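Local structure of CRISPR-associated endoribonuclease Cse3 (Thermus thermophilus, 2Y8Y) at residues 150-155 and 178-183; 43-48 and 67-72; 9-14 and 60-65. The protein cleaves precursor CRISPR RNA as an endoribonuclease and stays bound to the processed crRNA, probably as part of the Cascade complex. All blocks are in the same frame, centred on the assembly; numbering follows the deposited sequence.

Contact 1 (150-155 and 178-183); sequences VQILQD and VLFEGR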
loop_
_atom_site.group_PDB
_atom_site.type_symbol
_atom_site.label_atom_id
_atom_site.label_comp_id
_atom_site.label_asym_id
_atom_site.label_seq_id
_atom_site.Cartn_x
_atom_site.Cartn_y
_atom_site.Cartn_z
ATOM N N VAL A 150 -10.068 10.133 10.521
ATOM C CA VAL A 150 -8.890 9.984 9.690
ATOM C C VAL A 150 -7.960 11.167 9.894
ATOM O O VAL A 150 -8.410 12.291 10.096
ATOM C CB VAL A 150 -9.228 9.843 8.200
ATOM C CG1 VAL A 150 -9.879 11.121 7.660
ATOM C CG2 VAL A 150 -7.968 9.480 7.410
ATOM N N GLN A 151 -6.666 10.882 9.867
ATOM C CA GLN A 151 -5.633 11.907 9.928
ATOM C C GLN A 151 -4.764 11.777 8.696
ATOM O O GLN A 151 -4.526 10.654 8.210
ATOM C CB GLN A 151 -4.683 11.692 11.115
ATOM C CG GLN A 151 -5.288 11.354 12.462
ATOM C CD GLN A 151 -4.243 10.759 13.401
ATOM O OE1 GLN A 151 -4.075 9.540 13.469
ATOM N NE2 GLN A 151 -3.516 11.622 14.110
ATOM N N ILE A 152 -4.247 12.905 8.214
ATOM C CA ILE A 152 -3.150 12.879 7.257
ATOM C C ILE A 152 -1.855 13.091 8.036
ATOM O O ILE A 152 -1.625 14.157 8.581
ATOM C CB ILE A 152 -3.326 13.921 6.140
ATOM C CG1 ILE A 152 -4.555 13.574 5.297
ATOM C CG2 ILE A 152 -2.099 13.926 5.245
ATOM C CD1 ILE A 152 -4.932 14.637 4.282
ATOM N N LEU A 153 -1.043 12.041 8.102
ATOM C CA LEU A 153 0.194 12.070 8.887
ATOM C C LEU A 153 1.353 12.693 8.132
ATOM O O LEU A 153 2.295 13.199 8.738
ATOM C CB LEU A 153 0.598 10.652 9.276
ATOM C CG LEU A 153 -0.382 9.826 10.108
ATOM C CD1 LEU A 153 0.252 8.485 10.443
ATOM C CD2 LEU A 153 -0.776 10.570 11.361
ATOM N N GLN A 154 1.299 12.604 6.815
ATOM C CA GLN A 154 2.385 13.071 5.963
ATOM C C GLN A 154 1.795 13.331 4.600
ATOM O O GLN A 154 0.922 12.599 4.135
ATOM C CB GLN A 154 3.486 12.003 5.849
ATOM C CG GLN A 154 4.725 12.516 5.106
ATOM C CD GLN A 154 5.702 11.426 4.766
ATOM O OE1 GLN A 154 5.322 10.386 4.243
ATOM N NE2 GLN A 154 6.976 11.652 5.070
ATOM N N ASP A 155 2.255 14.395 3.966
ATOM C CA ASP A 155 1.847 14.714 2.613
ATOM C C ASP A 155 3.108 15.212 1.935
ATOM O O ASP A 155 3.615 16.305 2.248
ATOM C CB ASP A 155 0.753 15.776 2.637
ATOM C CG ASP A 155 0.072 15.960 1.300
ATOM O OD1 ASP A 155 0.728 15.765 0.266
ATOM O OD2 ASP A 155 -1.129 16.320 1.297
ATOM N N VAL A 178 0.312 10.643 0.096
ATOM C CA VAL A 178 -0.455 11.095 1.237
ATOM C C VAL A 178 -0.630 9.908 2.174
ATOM O O VAL A 178 -1.187 8.871 1.772
ATOM C CB VAL A 178 -1.832 11.609 0.779
ATOM C CG1 VAL A 178 -2.647 12.092 1.967
ATOM C CG2 VAL A 178 -1.665 12.725 -0.219
ATOM N N LEU A 179 -0.131 10.041 3.400
ATOM C CA LEU A 179 -0.216 8.983 4.395
ATOM C C LEU A 179 -1.420 9.198 5.305
ATOM O O LEU A 179 -1.437 10.129 6.122
ATOM C CB LEU A 179 1.074 8.931 5.222
ATOM C CG LEU A 179 1.133 7.833 6.284
ATOM C CD1 LEU A 179 1.035 6.443 5.650
ATOM C CD2 LEU A 179 2.426 7.972 7.055
ATOM N N PHE A 180 -2.424 8.333 5.150
ATOM C CA PHE A 180 -3.651 8.377 5.940
ATOM C C PHE A 180 -3.584 7.349 7.059
ATOM O O PHE A 180 -3.087 6.228 6.862
ATOM C CB PHE A 180 -4.866 7.973 5.093
ATOM C CG PHE A 180 -5.181 8.879 3.930
ATOM C CD1 PHE A 180 -5.854 10.088 4.116
ATOM C CD2 PHE A 180 -4.899 8.465 2.635
ATOM C CE1 PHE A 180 -6.213 10.882 3.025
ATOM C CE2 PHE A 180 -5.240 9.248 1.546
ATOM C CZ PHE A 180 -5.893 10.471 1.747
ATOM N N GLU A 181 -4.114 7.706 8.226
ATOM C CA GLU A 181 -4.314 6.745 9.314
ATOM C C GLU A 181 -5.649 7.040 9.963
ATOM O O GLU A 181 -6.007 8.201 10.145
ATOM C CB GLU A 181 -3.208 6.888 10.353
ATOM C CG GLU A 181 -3.252 5.836 11.425
ATOM C CD GLU A 181 -2.031 5.877 12.311
ATOM O OE1 GLU A 181 -1.893 6.850 13.077
ATOM O OE2 GLU A 181 -1.212 4.939 12.230
ATOM N N GLY A 182 -6.406 6.014 10.317
ATOM C CA GLY A 182 -7.678 6.258 10.957
ATOM C C GLY A 182 -8.366 4.984 11.388
ATOM O O GLY A 182 -7.722 3.961 11.625
ATOM N N ARG A 183 -9.682 5.076 11.510
ATOM C CA ARG A 183 -10.494 3.922 11.892
ATOM C C ARG A 183 -11.636 3.780 10.900
ATOM O O ARG A 183 -12.246 4.760 10.463
ATOM C CB ARG A 183 -11.029 4.074 13.321
ATOM C CG ARG A 183 -9.951 4.060 14.379
ATOM C CD ARG A 183 -10.536 4.202 15.780
ATOM N NE ARG A 183 -11.326 3.038 16.194
ATOM C CZ ARG A 183 -12.607 3.092 16.552
ATOM N NH1 ARG A 183 -13.252 4.249 16.541
ATOM N NH2 ARG A 183 -13.242 1.989 16.919
#

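Contact 2 (43-48 and 67-72); sequences EGRERL and TLTEPD. With nucleotides of chain B.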
loop_
_atom_site.group_PDB
_atom_site.type_symbol
_atom_site.label_atom_id
_atom_site.label_comp_id
_atom_site.label_asym_id
_atom_site.label_seq_id
_atom_site.Cartn_x
_atom_site.Cartn_y
_atom_site.Cartn_z
ATOM N N GLU A 43 2.577 -15.043 -14.336
ATOM C CA GLU A 43 1.389 -15.878 -14.492
ATOM C C GLU A 43 0.079 -15.158 -14.164
ATOM O O GLU A 43 -0.992 -15.764 -14.208
ATOM C CB GLU A 43 1.532 -17.160 -13.667
ATOM C CG GLU A 43 2.686 -18.029 -14.139
ATOM C CD GLU A 43 2.914 -19.260 -13.290
ATOM O OE1 GLU A 43 2.289 -19.383 -12.221
ATOM O OE2 GLU A 43 3.729 -20.112 -13.698
ATOM N N GLY A 44 0.164 -13.869 -13.842
ATOM C CA GLY A 44 -1.010 -13.059 -13.572
ATOM C C GLY A 44 -1.691 -13.366 -12.255
ATOM O O GLY A 44 -2.872 -13.068 -12.075
ATOM N N ARG A 45 -0.946 -13.947 -11.319
ATOM C CA ARG A 45 -1.527 -14.362 -10.049
ATOM C C ARG A 45 -1.175 -13.423 -8.907
ATOM O O ARG A 45 -1.527 -13.688 -7.755
ATOM C CB ARG A 45 -1.052 -15.769 -9.664
ATOM C CG ARG A 45 -1.359 -16.870 -10.668
ATOM C CD ARG A 45 -0.956 -18.237 -10.118
ATOM N NE ARG A 45 0.478 -18.526 -10.240
ATOM C CZ ARG A 45 1.335 -18.609 -9.223
ATOM N NH1 ARG A 45 0.928 -18.421 -7.973
ATOM N NH2 ARG A 45 2.607 -18.898 -9.457
ATOM N N GLU A 46 -0.486 -12.324 -9.215
ATOM C CA GLU A 46 0.110 -11.519 -8.154
ATOM C C GLU A 46 -0.270 -10.022 -8.212
ATOM O O GLU A 46 -0.495 -9.445 -9.289
ATOM C CB GLU A 46 1.629 -11.725 -8.161
ATOM C CG GLU A 46 2.403 -11.088 -7.004
ATOM C CD GLU A 46 1.891 -11.517 -5.639
ATOM O OE1 GLU A 46 2.350 -12.564 -5.120
ATOM O OE2 GLU A 46 1.055 -10.786 -5.082
ATOM N N ARG A 47 -0.361 -9.420 -7.031
ATOM C CA ARG A 47 -0.466 -7.974 -6.879
ATOM C C ARG A 47 0.493 -7.603 -5.760
ATOM O O ARG A 47 0.126 -7.586 -4.586
ATOM C CB ARG A 47 -1.902 -7.561 -6.537
ATOM C CG ARG A 47 -2.080 -6.070 -6.149
ATOM C CD ARG A 47 -1.763 -5.095 -7.301
ATOM N NE ARG A 47 -0.364 -4.685 -7.332
ATOM C CZ ARG A 47 0.161 -3.916 -8.273
ATOM N NH1 ARG A 47 -0.621 -3.486 -9.256
ATOM N NH2 ARG A 47 1.442 -3.578 -8.236
ATOM N N LEU A 48 1.732 -7.315 -6.132
ATOM C CA LEU A 48 2.734 -6.910 -5.172
ATOM C C LEU A 48 2.394 -5.500 -4.673
ATOM O O LEU A 48 2.164 -4.599 -5.493
ATOM C CB LEU A 48 4.084 -6.902 -5.878
ATOM C CG LEU A 48 5.244 -6.265 -5.135
ATOM C CD1 LEU A 48 5.534 -7.107 -3.923
ATOM C CD2 LEU A 48 6.433 -6.172 -6.071
ATOM N N THR A 67 2.074 -9.717 -0.528
ATOM C CA THR A 67 1.936 -10.463 -1.764
ATOM C C THR A 67 0.773 -11.431 -1.628
ATOM O O THR A 67 0.423 -11.837 -0.528
ATOM C CB THR A 67 3.222 -11.234 -2.108
ATOM O OG1 THR A 67 3.583 -12.084 -1.011
ATOM C CG2 THR A 67 4.373 -10.275 -2.377
ATOM N N LEU A 68 0.162 -11.764 -2.750
ATOM C CA LEU A 68 -0.928 -12.730 -2.771
ATOM C C LEU A 68 -0.410 -14.160 -2.864
ATOM O O LEU A 68 -1.153 -15.107 -2.601
ATOM C CB LEU A 68 -1.849 -12.438 -3.954
ATOM C CG LEU A 68 -2.451 -11.031 -3.969
ATOM C CD1 LEU A 68 -3.372 -10.863 -5.170
ATOM C CD2 LEU A 68 -3.218 -10.762 -2.702
ATOM N N THR A 69 0.858 -14.309 -3.236
ATOM C CA THR A 69 1.460 -15.633 -3.378
ATOM C C THR A 69 2.687 -15.700 -2.495
ATOM O O THR A 69 3.181 -14.692 -2.023
ATOM C CB THR A 69 1.821 -15.938 -4.842
ATOM O OG1 THR A 69 2.939 -15.137 -5.263
ATOM C CG2 THR A 69 0.625 -15.659 -5.754
ATOM N N GLU A 70 3.178 -16.904 -2.243
ATOM C CA GLU A 70 4.254 -17.050 -1.283
ATOM C C GLU A 70 5.549 -16.515 -1.871
ATOM O O GLU A 70 6.000 -16.986 -2.910
ATOM C CB GLU A 70 4.423 -18.513 -0.871
ATOM C CG GLU A 70 5.342 -18.653 0.322
ATOM C CD GLU A 70 5.523 -20.085 0.752
ATOM O OE1 GLU A 70 4.855 -20.954 0.164
ATOM O OE2 GLU A 70 6.330 -20.332 1.674
ATOM N N PRO A 71 6.149 -15.517 -1.208
ATOM C CA PRO A 71 7.359 -14.909 -1.761
ATOM C C PRO A 71 8.584 -15.773 -1.504
ATOM O O PRO A 71 8.586 -16.564 -0.562
ATOM C CB PRO A 71 7.472 -13.602 -0.971
ATOM C CG PRO A 71 6.853 -13.930 0.360
ATOM C CD PRO A 71 5.770 -14.934 0.093
ATOM N N ASP A 72 9.605 -15.638 -2.343
ATOM C CA ASP A 72 10.886 -16.268 -2.051
ATOM C C ASP A 72 11.952 -15.184 -1.926
ATOM O O ASP A 72 12.435 -14.620 -2.913
ATOM C CB ASP A 72 11.264 -17.341 -3.078
ATOM C CG ASP A 72 12.355 -18.281 -2.556
ATOM O OD1 ASP A 72 13.249 -17.782 -1.843
ATOM O OD2 ASP A 72 12.322 -19.515 -2.824
ATOM P P G B 16 -3.773 -2.204 -10.596
ATOM O OP1 G B 16 -3.384 -3.308 -9.688
ATOM O OP2 G B 16 -3.874 -0.820 -10.048
ATOM O "O5'" G B 16 -2.829 -2.179 -11.869
ATOM C "C5'" G B 16 -2.540 -3.364 -12.590
ATOM C "C4'" G B 16 -1.653 -3.079 -13.776
ATOM O "O4'" G B 16 -2.284 -2.109 -14.651
ATOM C "C3'" G B 16 -0.299 -2.453 -13.472
ATOM O "O3'" G B 16 0.641 -3.391 -12.993
ATOM C "C2'" G B 16 0.072 -1.852 -14.819
ATOM O "O2'" G B 16 0.486 -2.866 -15.722
ATOM C "C1'" G B 16 -1.281 -1.320 -15.278
ATOM N N9 G B 16 -1.459 0.086 -14.878
ATOM C C8 G B 16 -2.195 0.595 -13.832
ATOM N N7 G B 16 -2.101 1.897 -13.759
ATOM C C5 G B 16 -1.246 2.256 -14.797
ATOM C C6 G B 16 -0.778 3.531 -15.205
ATOM O O6 G B 16 -1.029 4.646 -14.720
ATOM N N1 G B 16 0.064 3.439 -16.303
ATOM C C2 G B 16 0.404 2.270 -16.939
ATOM N N2 G B 16 1.234 2.382 -17.994
ATOM N N3 G B 16 -0.026 1.072 -16.564
ATOM C C4 G B 16 -0.845 1.144 -15.497
ATOM P P DG B 17 1.839 -2.947 -12.014
ATOM O OP1 DG B 17 2.603 -4.159 -11.678
ATOM O OP2 DG B 17 1.274 -2.133 -10.920
ATOM O "O5'" DG B 17 2.726 -1.948 -12.899
ATOM C "C5'" DG B 17 3.403 -2.357 -14.071
ATOM C "C4'" DG B 17 3.978 -1.187 -14.839
ATOM O "O4'" DG B 17 2.962 -0.194 -15.136
ATOM C "C3'" DG B 17 5.137 -0.384 -14.253
ATOM O "O3'" DG B 17 6.328 -1.120 -14.428
ATOM C "C2'" DG B 17 5.092 0.873 -15.122
ATOM C "C1'" DG B 17 3.591 1.049 -15.360
ATOM N N9 DG B 17 2.954 2.135 -14.594
ATOM C C8 DG B 17 2.083 2.040 -13.537
ATOM N N7 DG B 17 1.684 3.214 -13.105
ATOM C C5 DG B 17 2.341 4.128 -13.930
ATOM C C6 DG B 17 2.323 5.548 -13.945
ATOM O O6 DG B 17 1.699 6.323 -13.219
ATOM N N1 DG B 17 3.130 6.069 -14.953
ATOM C C2 DG B 17 3.869 5.316 -15.832
ATOM N N2 DG B 17 4.595 6.002 -16.737
ATOM N N3 DG B 17 3.897 3.992 -15.830
ATOM C C4 DG B 17 3.119 3.472 -14.854
#

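Contact 3 (9-14 and 60-65); sequences KLVLNP and PPVVLV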
loop_
_atom_site.group_PDB
_atom_site.type_symbol
_atom_site.label_atom_id
_atom_site.label_comp_id
_atom_site.label_asym_id
_atom_site.label_seq_id
_atom_site.Cartn_x
_atom_site.Cartn_y
_atom_site.Cartn_z
ATOM N N LYS A 9 8.002 -8.365 6.617
ATOM C CA LYS A 9 8.700 -7.187 7.097
ATOM C C LYS A 9 10.168 -7.300 6.723
ATOM O O LYS A 9 10.841 -8.270 7.100
ATOM C CB LYS A 9 8.564 -7.068 8.614
ATOM C CG LYS A 9 9.322 -5.902 9.221
ATOM C CD LYS A 9 9.037 -5.801 10.709
ATOM C CE LYS A 9 10.081 -4.967 11.425
ATOM N NZ LYS A 9 9.926 -5.076 12.902
ATOM N N LEU A 10 10.664 -6.321 5.973
ATOM C CA LEU A 10 12.089 -6.230 5.675
ATOM C C LEU A 10 12.685 -5.042 6.413
ATOM O O LEU A 10 12.169 -3.931 6.326
ATOM C CB LEU A 10 12.329 -6.054 4.172
ATOM C CG LEU A 10 11.657 -7.029 3.206
ATOM C CD1 LEU A 10 11.801 -6.543 1.772
ATOM C CD2 LEU A 10 12.218 -8.441 3.345
ATOM N N VAL A 11 13.761 -5.271 7.157
ATOM C CA VAL A 11 14.493 -4.164 7.755
ATOM C C VAL A 11 15.754 -3.950 6.933
ATOM O O VAL A 11 16.690 -4.739 6.992
ATOM C CB VAL A 11 14.831 -4.421 9.230
ATOM C CG1 VAL A 11 15.673 -3.289 9.777
ATOM C CG2 VAL A 11 13.556 -4.565 10.041
ATOM N N LEU A 12 15.763 -2.895 6.130
ATOM C CA LEU A 12 16.870 -2.687 5.205
ATOM C C LEU A 12 18.151 -2.209 5.891
ATOM O O LEU A 12 18.114 -1.510 6.903
ATOM C CB LEU A 12 16.469 -1.758 4.055
ATOM C CG LEU A 12 15.865 -2.446 2.818
ATOM C CD1 LEU A 12 14.645 -3.284 3.170
ATOM C CD2 LEU A 12 15.523 -1.429 1.743
ATOM N N ASN A 13 19.282 -2.616 5.328
ATOM C CA ASN A 13 20.587 -2.307 5.893
ATOM C C ASN A 13 21.201 -1.080 5.231
ATOM O O ASN A 13 21.584 -1.128 4.064
ATOM C CB ASN A 13 21.507 -3.518 5.734
ATOM C CG ASN A 13 22.891 -3.284 6.303
ATOM O OD1 ASN A 13 23.109 -2.373 7.106
ATOM N ND2 ASN A 13 23.840 -4.110 5.884
ATOM N N PRO A 14 21.299 0.023 5.985
ATOM C CA PRO A 14 21.880 1.288 5.521
ATOM C C PRO A 14 23.295 1.109 4.974
ATOM O O PRO A 14 23.741 1.909 4.151
ATOM C CB PRO A 14 21.921 2.139 6.795
ATOM C CG PRO A 14 20.825 1.593 7.642
ATOM C CD PRO A 14 20.812 0.114 7.373
ATOM N N PRO A 60 16.484 1.286 11.875
ATOM C CA PRO A 60 16.693 1.267 10.422
ATOM C C PRO A 60 15.373 1.207 9.653
ATOM O O PRO A 60 14.341 0.864 10.238
ATOM C CB PRO A 60 17.519 -0.012 10.198
ATOM C CG PRO A 60 17.389 -0.801 11.470
ATOM C CD PRO A 60 17.230 0.213 12.550
ATOM N N PRO A 61 15.405 1.542 8.352
ATOM C CA PRO A 61 14.210 1.604 7.502
ATOM C C PRO A 61 13.453 0.279 7.454
ATOM O O PRO A 61 14.070 -0.784 7.332
ATOM C CB PRO A 61 14.780 1.916 6.114
ATOM C CG PRO A 61 16.124 2.494 6.361
ATOM C CD PRO A 61 16.634 1.824 7.593
ATOM N N VAL A 62 12.129 0.358 7.546
ATOM C CA VAL A 62 11.269 -0.810 7.468
ATOM C C VAL A 62 10.399 -0.786 6.217
ATOM O O VAL A 62 9.691 0.188 5.956
ATOM C CB VAL A 62 10.354 -0.923 8.698
ATOM C CG1 VAL A 62 9.458 -2.117 8.561
ATOM C CG2 VAL A 62 11.190 -1.029 9.977
ATOM N N VAL A 63 10.439 -1.866 5.447
ATOM C CA VAL A 63 9.552 -2.008 4.299
ATOM C C VAL A 63 8.596 -3.155 4.567
ATOM O O VAL A 63 9.022 -4.274 4.856
ATOM C CB VAL A 63 10.328 -2.285 3.002
ATOM C CG1 VAL A 63 9.382 -2.523 1.827
ATOM C CG2 VAL A 63 11.274 -1.142 2.709
ATOM N N LEU A 64 7.301 -2.874 4.487
ATOM C CA LEU A 64 6.274 -3.899 4.610
ATOM C C LEU A 64 5.812 -4.304 3.223
ATOM O O LEU A 64 5.424 -3.452 2.421
ATOM C CB LEU A 64 5.084 -3.383 5.421
ATOM C CG LEU A 64 5.307 -3.213 6.927
ATOM C CD1 LEU A 64 6.553 -2.419 7.202
ATOM C CD2 LEU A 64 4.106 -2.554 7.580
ATOM N N VAL A 65 5.862 -5.601 2.932
ATOM C CA VAL A 65 5.505 -6.100 1.609
ATOM C C VAL A 65 4.344 -7.056 1.716
ATOM O O VAL A 65 4.400 -8.015 2.483
ATOM C CB VAL A 65 6.667 -6.882 0.962
ATOM C CG1 VAL A 65 6.304 -7.273 -0.469
ATOM C CG2 VAL A 65 7.957 -6.075 1.011
#

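Contact 1 (150-155 and 178-183)
Ile-152 and Phe-180 lie side by side across the two strands and point the same way, the CG1 methylene of Ile-152 meeting the CD1-CE1 side of the ring at 3.9 Å from CE1. Val-150 reaches the same side of the ring: its CG2, anti to its own backbone N, stops 4.0 Å from Phe-180 CD1. Both of these carbons meet the ring obliquely. One face of the ring is covered from within its own strand by Val-178 CG1, 3.6 Å above the plane and displaced toward the rim. Val-178 CG1 also touches Ile-152 CG2, closing a small apolar row. Helix 123-136 packs on this row, with Leu-130 against both Val-150 and Phe-180, so that the helix covers this face of the sheet, consistent with the ferredoxin-like architecture of the protein.

The strands are joined by four backbone bonds, among them Gln-151 N to Glu-181 O (2.8 Å) and Leu-153 N to Leu-179 O (2.8 Å). Leu-153 and Gln-154 together stand opposite Leu-179, a beta bulge in which Leu-153 adopts nearly helical backbone angles. At the other end, Gly-182 has no side chain and its CA comes within 4.1 Å of Val-150 CA.

On the opposite face, the Gln-151 amide and Glu-181 carboxylate run alongside each other with planes 28° apart; their OE1 atoms, two acceptors, are 3.5 Å apart and do not bond. Glu-181 instead pairs through OE2 with Arg-102, while Leu-153 CD1 lies 3.8 Å from Glu-181 CB.

Contact 2 (43-48 and 67-72)
In the RNA-contacting loop between helix 38-42 and strand 49-52, Glu-46 binds the backbone N-H groups of Leu-68 and Thr-69 and the Thr-69 hydroxyl, just after strand 62-67. Its CG is anti to the backbone N (chi1 -173°) and a bend at chi2 carries CD toward that loop. OE2 accepts Leu-68 N at 2.7 Å on its syn lone pair, in a nearly straight bond, and also takes Arg-47 N from the anti side, tilted out of the carboxylate plane. OE1 receives Thr-69 OG1 at 2.6 Å, nearly along the C-O bond, and Thr-69 N at 3.0 Å; both donors come from the same face of the carboxylate.

A Schellman motif at Gly-44 ends the helix before this loop, which then leads into the edge strand 49-52 of a ferredoxin-like sheet. Arg-47, whose CB rests on Leu-68 CD1, sends its guanidinium the other way. NE, from above the carbonyl plane, and NH2 both bond Leu-48 O, helping to hold the guanidinium. NH1 bridges two phosphates of chain B, 2.8 Å from OP1 of G16 and 2.9 Å from OP2 of DG17, both near the guanidinium plane; NH2 also donates to OP2 of DG17. Leu-48 CD1 packs alongside Thr-67 CG2 at 3.7 Å, while the Arg-45 side chain crosses that of Thr-69 at about a right angle, NH1 meeting CG2.

Contact 3 (9-14 and 60-65)
Val-11 presses its CG1 methyl against the ring of Pro-60: Val-11 CG1 lies 3.5 Å from Pro-60 CG, a little tighter than usual van der Waals contact, with Pro-60 CB 3.8 Å from the same methyl. CG1, anti to the backbone N (chi1 176°), is the branch that meets Pro-60. Beside it the carbonyl oxygen of Leu-12 is flanked by two prolines, 3.7 Å from Pro-60 CB and equally far from Pro-61 CD, while the Pro-14 ring slants across that of Pro-61, CG toward CD. Pro-14, Pro-60 and Pro-61 cluster where the two segments leave the sheet. Farther along the face that carries Val-11, the extended Lys-9 chain slants across Val-62, CG meeting Val-62 CG1 at 3.8 Å, and its ammonium end makes a cation-pi contact with Phe-84 of the next strand.

Strands 5-12 and 62-67 are the two central strands of a four-stranded antiparallel sheet, in the order 49-52, 62-67, 5-12, 81-89 characteristic of the ferredoxin-like fold. Leu-10 and Val-63 form a hydrogen-bonded pair, with Leu-10 N to Val-63 O at 2.9 Å and the return bond also nearly straight. Leu-12 N reaches Pro-61 O at the end of the paired part in a more bent bond.

Leu-10 and Val-63 on the other face, with Leu-12 and Val-65 nearby, are buried. Here leucine tips meet valine methyls: Leu-12 CD1 lies 4.0 Å from Val-63 CG2, and the Leu-10 side chain slants across that of Val-65, CD1 to CG2 3.9 Å. Helix 26-34 covers Leu-10, Leu-12 and Val-63, Met-29 touching both Leu-12 and Val-63, and Leu-33 resting on Leu-10.

How the contacts relate
Contact 3 lies within the four-stranded sheet and contact 2 at its end, both involving strand 62-67: contact 3 pairs it with strand 5-12, and contact 2 engages its end and the loop beyond. They touch where Leu-48 CD1 meets Val-65 CG1 at 3.5 Å. Contact 1 lies in the other sheet, with its centre about 27 Å from that of contact 2. All three are partly buried. Contacts 1 and 3 are antiparallel strand pairs, each with a helix-covered apolar face, and both keep about 12 Å from the RNA at their nearest atoms. Contact 2 joins loops through a carboxylate and, alone among them, binds the nucleic acid.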